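Local atomic coordinates of Non-structural protein 5 (Modoc virus, PDB entry 2WA2), a protein that probably methylates the cap of viral RNA at guanine N7 and at a ribose 2'-hydroxyl, using S-adenosylmethionine as methyl donor. Residues 168-173 with 192-197; 176-181 with 206-211. The protein carries 4 engineered substitutions. One frame throughout, in Å; residues are numbered along the deposited sequence.

Both contacts are made by helix 163-183, each at a different level. Contact 1 (168-173 with 192-197) holds its N-terminal half against the end of strand 188-193 and the loop that follows. It is buried, with no exposed residue among those that touch, and joins a backbone N-H to a threonine hydroxyl beside a small methyl contact. Contact 2 (176-181 with 206-211), about 13 Å away between centres, sets the C-terminal half beside helix 199-212. It is mostly buried: methionine packing faces inward, and a water bridges serine to the exposed Arg211 on the outer side. No direct hydrogen bond joins its two segments, though Glu182 pairs with Arg211 next to them.

Contact 1. Residues 168-173 with 192-197; sequences SRTLTV and KVLNPY
Asn195, whose backbone meets Thr170 across the contact, lays its carboxamide oxygen over the Tyr197 ring, which the ring of His227 also meets with the planes inclined at about 55°: OD1 stands 3.2 Å above the plane of the Tyr197 ring, over its centre. From its place over the ring, Asn195 OD1 accepts the backbone N-H of Ser198 and, weakly and at a poor angle, that of Tyr197 in an Asx-turn geometry, while ND2 donates to Ala163 O. Both ends of the amide are therefore engaged, which fixes its rotation.

Across the contact, Asn195 N donates to Thr170 OG1 (3.2 Å, 156° at the hydrogen). The same hydroxyl is hydrogen-bonded to Glu166 O one turn earlier in its helix, so two hydrogen bonds hold the buried oxygen. With OG1 beside the backbone N (chi1 -62°), the methyl takes the position anti to that nitrogen, and CG2 presses on Val193 CG1 at 3.5 Å, the two side chains crossing at about a right angle. Leu194 CB lies 3.5 Å from Thr170 OG1, the two side chains crossing obliquely. Asn195 O, 3.8 Å from Thr170 CG2, is buried with no hydrogen-bonding partner in the model.

The contact lies within the beta-alpha-beta unit of strand 151-154, helix 163-183 and strand 188-193, joining the helix to the end of the second strand, which backbone bonds tie to its neighbours through Lys192 with Cys154 and Val193 with Met229.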
ATOM      1  N   SER A 168      -0.517 -11.993   8.351  1.00 14.03           N
ATOM      2  CA  SER A 168      -0.689 -11.451   9.710  1.00 14.51           C
ATOM      3  C   SER A 168      -0.399  -9.961   9.757  1.00 13.10           C
ATOM      4  O   SER A 168      -1.151  -9.190  10.367  1.00 13.33           O
ATOM      5  CB  SER A 168       0.247 -12.190  10.696  1.00 15.30           C
ATOM      6  OG  SER A 168      -0.325 -13.452  10.952  1.00 22.67           O
ATOM      7  N   ARG A 169       0.692  -9.540   9.111  1.00 12.59           N
ATOM      8  CA  ARG A 169       1.017  -8.117   9.078  1.00 12.79           C
ATOM      9  C   ARG A 169      -0.015  -7.315   8.305  1.00 12.50           C
ATOM     10  O   ARG A 169      -0.340  -6.186   8.679  1.00 13.10           O
ATOM     11  CB  ARG A 169       2.382  -7.882   8.431  1.00 13.36           C
ATOM     12  CG  ARG A 169       3.502  -8.586   9.144  1.00 11.85           C
ATOM     13  CD  ARG A 169       4.738  -8.457   8.335  1.00 16.38           C
ATOM     14  NE  ARG A 169       5.853  -9.061   9.050  1.00 19.64           N
ATOM     15  CZ  ARG A 169       7.094  -9.153   8.580  1.00 21.06           C
ATOM     16  NH1 ARG A 169       7.426  -8.656   7.387  1.00 20.04           N
ATOM     17  NH2 ARG A 169       8.014  -9.745   9.332  1.00 19.40           N
ATOM     18  N   THR A 170      -0.524  -7.902   7.218  1.00 12.18           N
ATOM     19  CA  THR A 170      -1.558  -7.253   6.413  1.00 11.96           C
ATOM     20  C   THR A 170      -2.818  -7.031   7.239  1.00 12.44           C
ATOM     21  O   THR A 170      -3.382  -5.946   7.222  1.00 11.86           O
ATOM     22  CB  THR A 170      -1.862  -8.070   5.153  1.00 12.37           C
ATOM     23  OG1 THR A 170      -0.664  -8.139   4.360  1.00 11.31           O
ATOM     24  CG2 THR A 170      -2.961  -7.368   4.287  1.00 11.30           C
ATOM     25  N   LEU A 171      -3.243  -8.076   7.948  1.00 13.43           N
ATOM     26  CA  LEU A 171      -4.412  -7.992   8.828  1.00 14.37           C
ATOM     27  C   LEU A 171      -4.266  -6.915   9.871  1.00 13.77           C
ATOM     28  O   LEU A 171      -5.216  -6.173  10.137  1.00 13.75           O
ATOM     29  CB  LEU A 171      -4.706  -9.340   9.473  1.00 15.13           C
ATOM     30  CG  LEU A 171      -5.329 -10.415   8.595  1.00 17.81           C
ATOM     31  CD1 LEU A 171      -5.664 -11.592   9.465  1.00 21.53           C
ATOM     32  CD2 LEU A 171      -6.609  -9.904   7.805  1.00 19.05           C
ATOM     33  N   THR A 172      -3.079  -6.826  10.474  1.00 13.51           N
ATOM     34  CA  THR A 172      -2.813  -5.785  11.442  1.00 14.19           C
ATOM     35  C   THR A 172      -2.988  -4.391  10.866  1.00 14.28           C
ATOM     36  O   THR A 172      -3.619  -3.551  11.485  1.00 14.87           O
ATOM     37  CB  THR A 172      -1.390  -5.941  12.047  1.00 13.60           C
ATOM     38  OG1 THR A 172      -1.359  -7.163  12.788  1.00 15.51           O
ATOM     39  CG2 THR A 172      -1.069  -4.781  12.986  1.00 15.23           C
ATOM     40  N   VAL A 173      -2.420  -4.149   9.690  1.00 13.99           N
ATOM     41  CA  VAL A 173      -2.592  -2.855   8.991  1.00 14.86           C
ATOM     42  C   VAL A 173      -4.071  -2.550   8.715  1.00 13.68           C
ATOM     43  O   VAL A 173      -4.548  -1.454   9.014  1.00 13.52           O
ATOM     44  CB  VAL A 173      -1.780  -2.807   7.687  1.00 15.22           C
ATOM     45  CG1 VAL A 173      -2.108  -1.577   6.839  1.00 17.90           C
ATOM     46  CG2 VAL A 173      -0.277  -2.844   7.999  1.00 15.26           C
ATOM     47  N   LYS A 192      -1.652   0.114   1.293  1.00 11.38           N
ATOM     48  CA  LYS A 192      -0.977  -1.110   0.841  1.00 11.94           C
ATOM     49  C   LYS A 192      -1.566  -2.387   1.459  1.00 10.34           C
ATOM     50  O   LYS A 192      -1.778  -2.469   2.681  1.00 10.93           O
ATOM     51  CB  LYS A 192       0.523  -1.035   1.115  1.00 11.93           C
ATOM     52  CG  LYS A 192       1.314  -2.173   0.449  1.00 12.44           C
ATOM     53  CD  LYS A 192       2.836  -2.018   0.676  1.00 14.90           C
ATOM     54  CE  LYS A 192       3.527  -3.310   0.312  1.00 18.67           C
ATOM     55  NZ  LYS A 192       5.021  -3.116   0.207  1.00 19.91           N
ATOM     56  N   VAL A 193      -1.810  -3.386   0.603  1.00  9.59           N
ATOM     57  CA  VAL A 193      -2.241  -4.708   1.046  1.00  8.74           C
ATOM     58  C   VAL A 193      -1.165  -5.679   0.569  1.00  9.36           C
ATOM     59  O   VAL A 193      -1.145  -6.086  -0.583  1.00  9.27           O
ATOM     60  CB  VAL A 193      -3.647  -5.097   0.496  1.00  9.29           C
ATOM     61  CG1 VAL A 193      -4.121  -6.434   1.084  1.00  8.40           C
ATOM     62  CG2 VAL A 193      -4.687  -3.988   0.812  1.00  9.38           C
ATOM     63  N   LEU A 194      -0.236  -6.012   1.464  1.00  9.78           N
ATOM     64  CA  LEU A 194       0.960  -6.770   1.064  1.00 10.12           C
ATOM     65  C   LEU A 194       0.599  -8.147   0.530  1.00  9.69           C
ATOM     66  O   LEU A 194       1.123  -8.573  -0.486  1.00 10.66           O
ATOM     67  CB  LEU A 194       1.865  -6.953   2.295  1.00 11.13           C
ATOM     68  CG  LEU A 194       3.086  -7.855   2.071  1.00 11.19           C
ATOM     69  CD1 LEU A 194       4.000  -7.221   1.032  1.00 14.14           C
ATOM     70  CD2 LEU A 194       3.774  -8.054   3.447  1.00 11.54           C
ATOM     71  N   ASN A 195      -0.267  -8.852   1.264  1.00  9.52           N
ATOM     72  CA  ASN A 195      -0.731 -10.173   0.847  1.00 10.14           C
ATOM     73  C   ASN A 195      -2.242 -10.110   0.755  1.00 10.55           C
ATOM     74  O   ASN A 195      -2.921 -10.276   1.789  1.00 11.42           O
ATOM     75  CB  ASN A 195      -0.326 -11.236   1.886  1.00  9.28           C
ATOM     76  CG  ASN A 195      -0.926 -12.621   1.616  1.00 11.62           C
ATOM     77  OD1 ASN A 195      -1.843 -12.782   0.801  1.00 14.06           O
ATOM     78  ND2 ASN A 195      -0.402 -13.637   2.305  1.00 12.57           N
ATOM     79  N   PRO A 196      -2.773  -9.856  -0.457  1.00 10.07           N
ATOM     80  CA  PRO A 196      -4.211  -9.736  -0.648  1.00 10.48           C
ATOM     81  C   PRO A 196      -4.921 -11.052  -0.977  1.00 11.55           C
ATOM     82  O   PRO A 196      -6.138 -11.035  -1.070  1.00 11.00           O
ATOM     83  CB  PRO A 196      -4.304  -8.806  -1.864  1.00 10.00           C
ATOM     84  CG  PRO A 196      -3.140  -9.211  -2.699  1.00 10.24           C
ATOM     85  CD  PRO A 196      -2.034  -9.567  -1.707  1.00  9.80           C
ATOM     86  N   TYR A 197      -4.183 -12.154  -1.157  1.00 11.44           N
ATOM     87  CA  TYR A 197      -4.822 -13.434  -1.552  1.00 13.46           C
ATOM     88  C   TYR A 197      -5.161 -14.367  -0.398  1.00 14.43           C
ATOM     89  O   TYR A 197      -5.901 -15.328  -0.568  1.00 16.02           O
ATOM     90  CB  TYR A 197      -3.984 -14.182  -2.590  1.00 13.33           C
ATOM     91  CG  TYR A 197      -2.559 -14.387  -2.158  1.00 12.12           C
ATOM     92  CD1 TYR A 197      -2.192 -15.475  -1.370  1.00 14.93           C
ATOM     93  CD2 TYR A 197      -1.578 -13.502  -2.562  1.00 13.40           C
ATOM     94  CE1 TYR A 197      -0.882 -15.657  -0.978  1.00 14.34           C
ATOM     95  CE2 TYR A 197      -0.270 -13.672  -2.193  1.00 10.66           C
ATOM     96  CZ  TYR A 197       0.066 -14.732  -1.393  1.00 13.30           C
ATOM     97  OH  TYR A 197       1.373 -14.868  -1.011  1.00 11.56           O
TER

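Contact 2. Residues 176-181 with 206-211. Engineered in segment 206-211: Ala210 (natural residue Arg).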
ATOM      1  N   VAL A 176      -5.929  -1.543  11.818  1.00 15.55           N
ATOM      2  CA  VAL A 176      -5.550  -0.178  12.195  1.00 15.07           C
ATOM      3  C   VAL A 176      -6.244   0.852  11.286  1.00 15.16           C
ATOM      4  O   VAL A 176      -6.882   1.818  11.755  1.00 14.68           O
ATOM      5  CB  VAL A 176      -4.017  -0.007  12.157  1.00 16.81           C
ATOM      6  CG1 VAL A 176      -3.632   1.450  12.328  1.00 16.83           C
ATOM      7  CG2 VAL A 176      -3.376  -0.911  13.223  1.00 17.91           C
ATOM      8  N   ILE A 177      -6.127   0.646   9.982  1.00 13.62           N
ATOM      9  CA  ILE A 177      -6.742   1.540   9.007  1.00 14.35           C
ATOM     10  C   ILE A 177      -8.267   1.627   9.206  1.00 14.00           C
ATOM     11  O   ILE A 177      -8.822   2.714   9.108  1.00 13.96           O
ATOM     12  CB  ILE A 177      -6.385   1.132   7.538  1.00 14.88           C
ATOM     13  CG1 ILE A 177      -4.894   1.360   7.264  1.00 16.25           C
ATOM     14  CG2 ILE A 177      -7.323   1.829   6.495  1.00 15.52           C
ATOM     15  CD1 ILE A 177      -4.341   2.773   7.550  1.00 19.47           C
ATOM     16  N   SER A 178      -8.921   0.505   9.504  1.00 13.85           N
ATOM     17  CA  SER A 178     -10.381   0.530   9.760  1.00 14.66           C
ATOM     18  C   SER A 178     -10.768   1.541  10.855  1.00 15.21           C
ATOM     19  O   SER A 178     -11.786   2.223  10.734  1.00 14.97           O
ATOM     20  CB  SER A 178     -10.936  -0.864  10.059  1.00 15.64           C
ATOM     21  OG  SER A 178     -10.882  -1.630   8.867  1.00 15.77           O
ATOM     22  N   ARG A 179      -9.933   1.658  11.892  1.00 15.25           N
ATOM     23  CA  ARG A 179     -10.174   2.639  12.956  1.00 16.19           C
ATOM     24  C   ARG A 179     -10.091   4.069  12.428  1.00 15.34           C
ATOM     25  O   ARG A 179     -10.911   4.940  12.788  1.00 16.51           O
ATOM     26  CB  ARG A 179      -9.184   2.440  14.108  1.00 16.93           C
ATOM     27  CG  ARG A 179      -9.409   1.147  14.858  1.00 21.22           C
ATOM     28  CD  ARG A 179      -8.260   0.884  15.801  1.00 30.88           C
ATOM     29  NE  ARG A 179      -8.313  -0.489  16.290  1.00 38.71           N
ATOM     30  CZ  ARG A 179      -7.246  -1.258  16.488  1.00 40.69           C
ATOM     31  NH1 ARG A 179      -6.020  -0.794  16.233  1.00 41.69           N
ATOM     32  NH2 ARG A 179      -7.419  -2.498  16.936  1.00 41.71           N
ATOM     33  N   TRP A 180      -9.115   4.321  11.572  1.00 14.37           N
ATOM     34  CA  TRP A 180      -8.996   5.632  10.940  1.00 15.10           C
ATOM     35  C   TRP A 180     -10.211   5.966  10.060  1.00 15.79           C
ATOM     36  O   TRP A 180     -10.719   7.089  10.104  1.00 16.02           O
ATOM     37  CB  TRP A 180      -7.707   5.724  10.136  1.00 14.14           C
ATOM     38  CG  TRP A 180      -6.479   5.874  11.039  1.00 15.85           C
ATOM     39  CD1 TRP A 180      -5.783   4.886  11.696  1.00 15.93           C
ATOM     40  CD2 TRP A 180      -5.834   7.105  11.368  1.00 13.79           C
ATOM     41  NE1 TRP A 180      -4.730   5.445  12.420  1.00 16.52           N
ATOM     42  CE2 TRP A 180      -4.736   6.801  12.227  1.00 16.18           C
ATOM     43  CE3 TRP A 180      -6.077   8.440  11.023  1.00 17.83           C
ATOM     44  CZ2 TRP A 180      -3.876   7.793  12.727  1.00 15.76           C
ATOM     45  CZ3 TRP A 180      -5.225   9.425  11.528  1.00 18.43           C
ATOM     46  CH2 TRP A 180      -4.144   9.089  12.378  1.00 16.05           C
ATOM     47  N   LEU A 181     -10.654   4.997   9.267  1.00 15.90           N
ATOM     48  CA  LEU A 181     -11.792   5.174   8.370  1.00 16.91           C
ATOM     49  C   LEU A 181     -13.109   5.355   9.135  1.00 18.47           C
ATOM     50  O   LEU A 181     -13.976   6.121   8.709  1.00 18.56           O
ATOM     51  CB  LEU A 181     -11.899   3.971   7.409  1.00 16.09           C
ATOM     52  CG  LEU A 181     -10.691   3.777   6.480  1.00 15.58           C
ATOM     53  CD1 LEU A 181     -10.932   2.768   5.344  1.00 15.22           C
ATOM     54  CD2 LEU A 181     -10.118   5.072   5.917  1.00 17.98           C
ATOM     55  N   MET A 206     -13.248  -7.313   2.122  1.00 12.80           N
ATOM     56  CA  MET A 206     -14.672  -7.252   1.744  1.00 14.19           C
ATOM     57  C   MET A 206     -15.445  -6.488   2.818  1.00 13.19           C
ATOM     58  O   MET A 206     -16.363  -5.721   2.509  1.00 12.61           O
ATOM     59  CB  MET A 206     -15.286  -8.654   1.554  1.00 14.22           C
ATOM     60  CG  MET A 206     -14.754  -9.495   0.355  1.00 17.04           C
ATOM     61  SD  MET A 206     -14.851  -8.637  -1.239  1.00 23.37           S
ATOM     62  CE  MET A 206     -16.611  -8.863  -1.650  1.00 23.54           C
ATOM     63  N   LYS A 207     -15.078  -6.716   4.080  1.00 13.02           N
ATOM     64  CA  LYS A 207     -15.740  -6.010   5.206  1.00 13.46           C
ATOM     65  C   LYS A 207     -15.435  -4.519   5.149  1.00 12.34           C
ATOM     66  O   LYS A 207     -16.319  -3.704   5.335  1.00 11.56           O
ATOM     67  CB  LYS A 207     -15.344  -6.586   6.566  1.00 12.35           C
ATOM     68  CG  LYS A 207     -15.728  -5.701   7.779  1.00 13.77           C
ATOM     69  CD  LYS A 207     -15.319  -6.382   9.120  1.00 15.28           C
ATOM     70  CE  LYS A 207     -15.888  -5.629  10.329  1.00 18.76           C
ATOM     71  NZ  LYS A 207     -15.650  -6.411  11.627  1.00 19.74           N
ATOM     72  N   MET A 208     -14.180  -4.154   4.891  1.00 12.73           N
ATOM     73  CA  MET A 208     -13.819  -2.731   4.730  1.00 13.72           C
ATOM     74  C   MET A 208     -14.552  -2.100   3.563  1.00 12.97           C
ATOM     75  O   MET A 208     -15.032  -0.982   3.655  1.00 12.62           O
ATOM     76  CB  MET A 208     -12.305  -2.580   4.517  1.00 13.52           C
ATOM     77  CG  MET A 208     -11.603  -2.858   5.839  1.00 16.51           C
ATOM     78  SD  MET A 208      -9.819  -2.914   5.680  1.00 17.63           S
ATOM     79  CE  MET A 208      -9.368  -1.189   5.816  1.00 15.90           C
ATOM     80  N   GLN A 209     -14.653  -2.839   2.465  1.00 13.55           N
ATOM     81  CA  GLN A 209     -15.350  -2.332   1.293  1.00 12.12           C
ATOM     82  C   GLN A 209     -16.863  -2.131   1.599  1.00 13.21           C
ATOM     83  O   GLN A 209     -17.463  -1.158   1.111  1.00 13.31           O
ATOM     84  CB  GLN A 209     -15.162  -3.296   0.111  1.00 12.08           C
ATOM     85  CG  GLN A 209     -15.848  -2.799  -1.169  1.00 12.21           C
ATOM     86  CD  GLN A 209     -15.768  -3.828  -2.278  1.00 12.75           C
ATOM     87  OE1 GLN A 209     -16.144  -4.982  -2.094  1.00 13.94           O
ATOM     88  NE2 GLN A 209     -15.231  -3.419  -3.408  1.00 11.92           N
ATOM     89  N   ALA A 210     -17.457  -3.074   2.351  1.00 13.20           N
ATOM     90  CA  ALA A 210     -18.862  -3.000   2.829  1.00 14.59           C
ATOM     91  C   ALA A 210     -19.087  -1.774   3.706  1.00 15.06           C
ATOM     92  O   ALA A 210     -20.133  -1.122   3.633  1.00 15.77           O
ATOM     93  CB  ALA A 210     -19.251  -4.239   3.608  1.00 14.30           C
ATOM     94  N   ARG A 211     -18.092  -1.456   4.534  1.00 15.27           N
ATOM     95  CA  ARG A 211     -18.218  -0.345   5.483  1.00 15.14           C
ATOM     96  C   ARG A 211     -17.882   1.013   4.881  1.00 15.75           C
ATOM     97  O   ARG A 211     -18.519   2.034   5.207  1.00 16.24           O
ATOM     98  CB  ARG A 211     -17.308  -0.617   6.707  1.00 15.15           C
ATOM     99  CG  ARG A 211     -17.677  -1.860   7.546  1.00 13.63           C
ATOM    100  CD  ARG A 211     -16.625  -2.093   8.667  1.00 16.35           C
ATOM    101  NE  ARG A 211     -16.656  -0.962   9.590  1.00 19.48           N
ATOM    102  CZ  ARG A 211     -15.753  -0.748  10.544  1.00 21.64           C
ATOM    103  NH1 ARG A 211     -14.714  -1.570  10.682  1.00 18.33           N
ATOM    104  NH2 ARG A 211     -15.895   0.304  11.349  1.00 21.15           N
TER
HETATM  105  O   HOH W   1     -13.247  -3.215   8.971  1.00 17.22           O
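Met208 curls round the hydroxyl of Ser178, the residue it faces on the neighbouring helix. Ser178 OG lies 3.3 Å from Met208 CG and 3.4 Å from Met208 CE, with SD between them slightly farther off, so the oxygen sits against the inside of a bent thioether chain. The bend at chi3 (85°) turns CE toward Ile177. There the methyl approaches Ile177 CG2 at 3.7 Å, the two side chains crossing at about a right angle, and Leu181 CD1 more loosely at 4.3 Å. Ile177 and Leu181 continue inward onto Val191 and Phe189 of strand 188-193, linking this methyl to the packing between helix and sheet.

On the outer side the chemistry turns polar. Arg211 reaches over from one turn beyond Met208 and brings NH1 to 3.9 Å from Ser178 CB, its guanidinium oblique to that carbon. NH1 donates to a water, which also hydrogen-bonds Ser178 OG (2.8 Å), bridging Ser178 and Arg211, which make no direct hydrogen bond. Leu174 O takes part in a further bond with the serine hydroxyl, and Glu182 forms a salt bridge with Arg211 NH2; the arginine is thus held to helix 163-183 at both terminal nitrogens, NH2 directly and NH1 through water.

The segment axes run 11.3 Å apart at only 3° from parallel, with Ser178 level with Met208. Two parallel helices side by side, following the adjacent parallel strands 151-154 and 188-193, are characteristic of the Rossmann-like fold of S-adenosylmethionine-dependent methyltransferases, here of the FtsJ-like family.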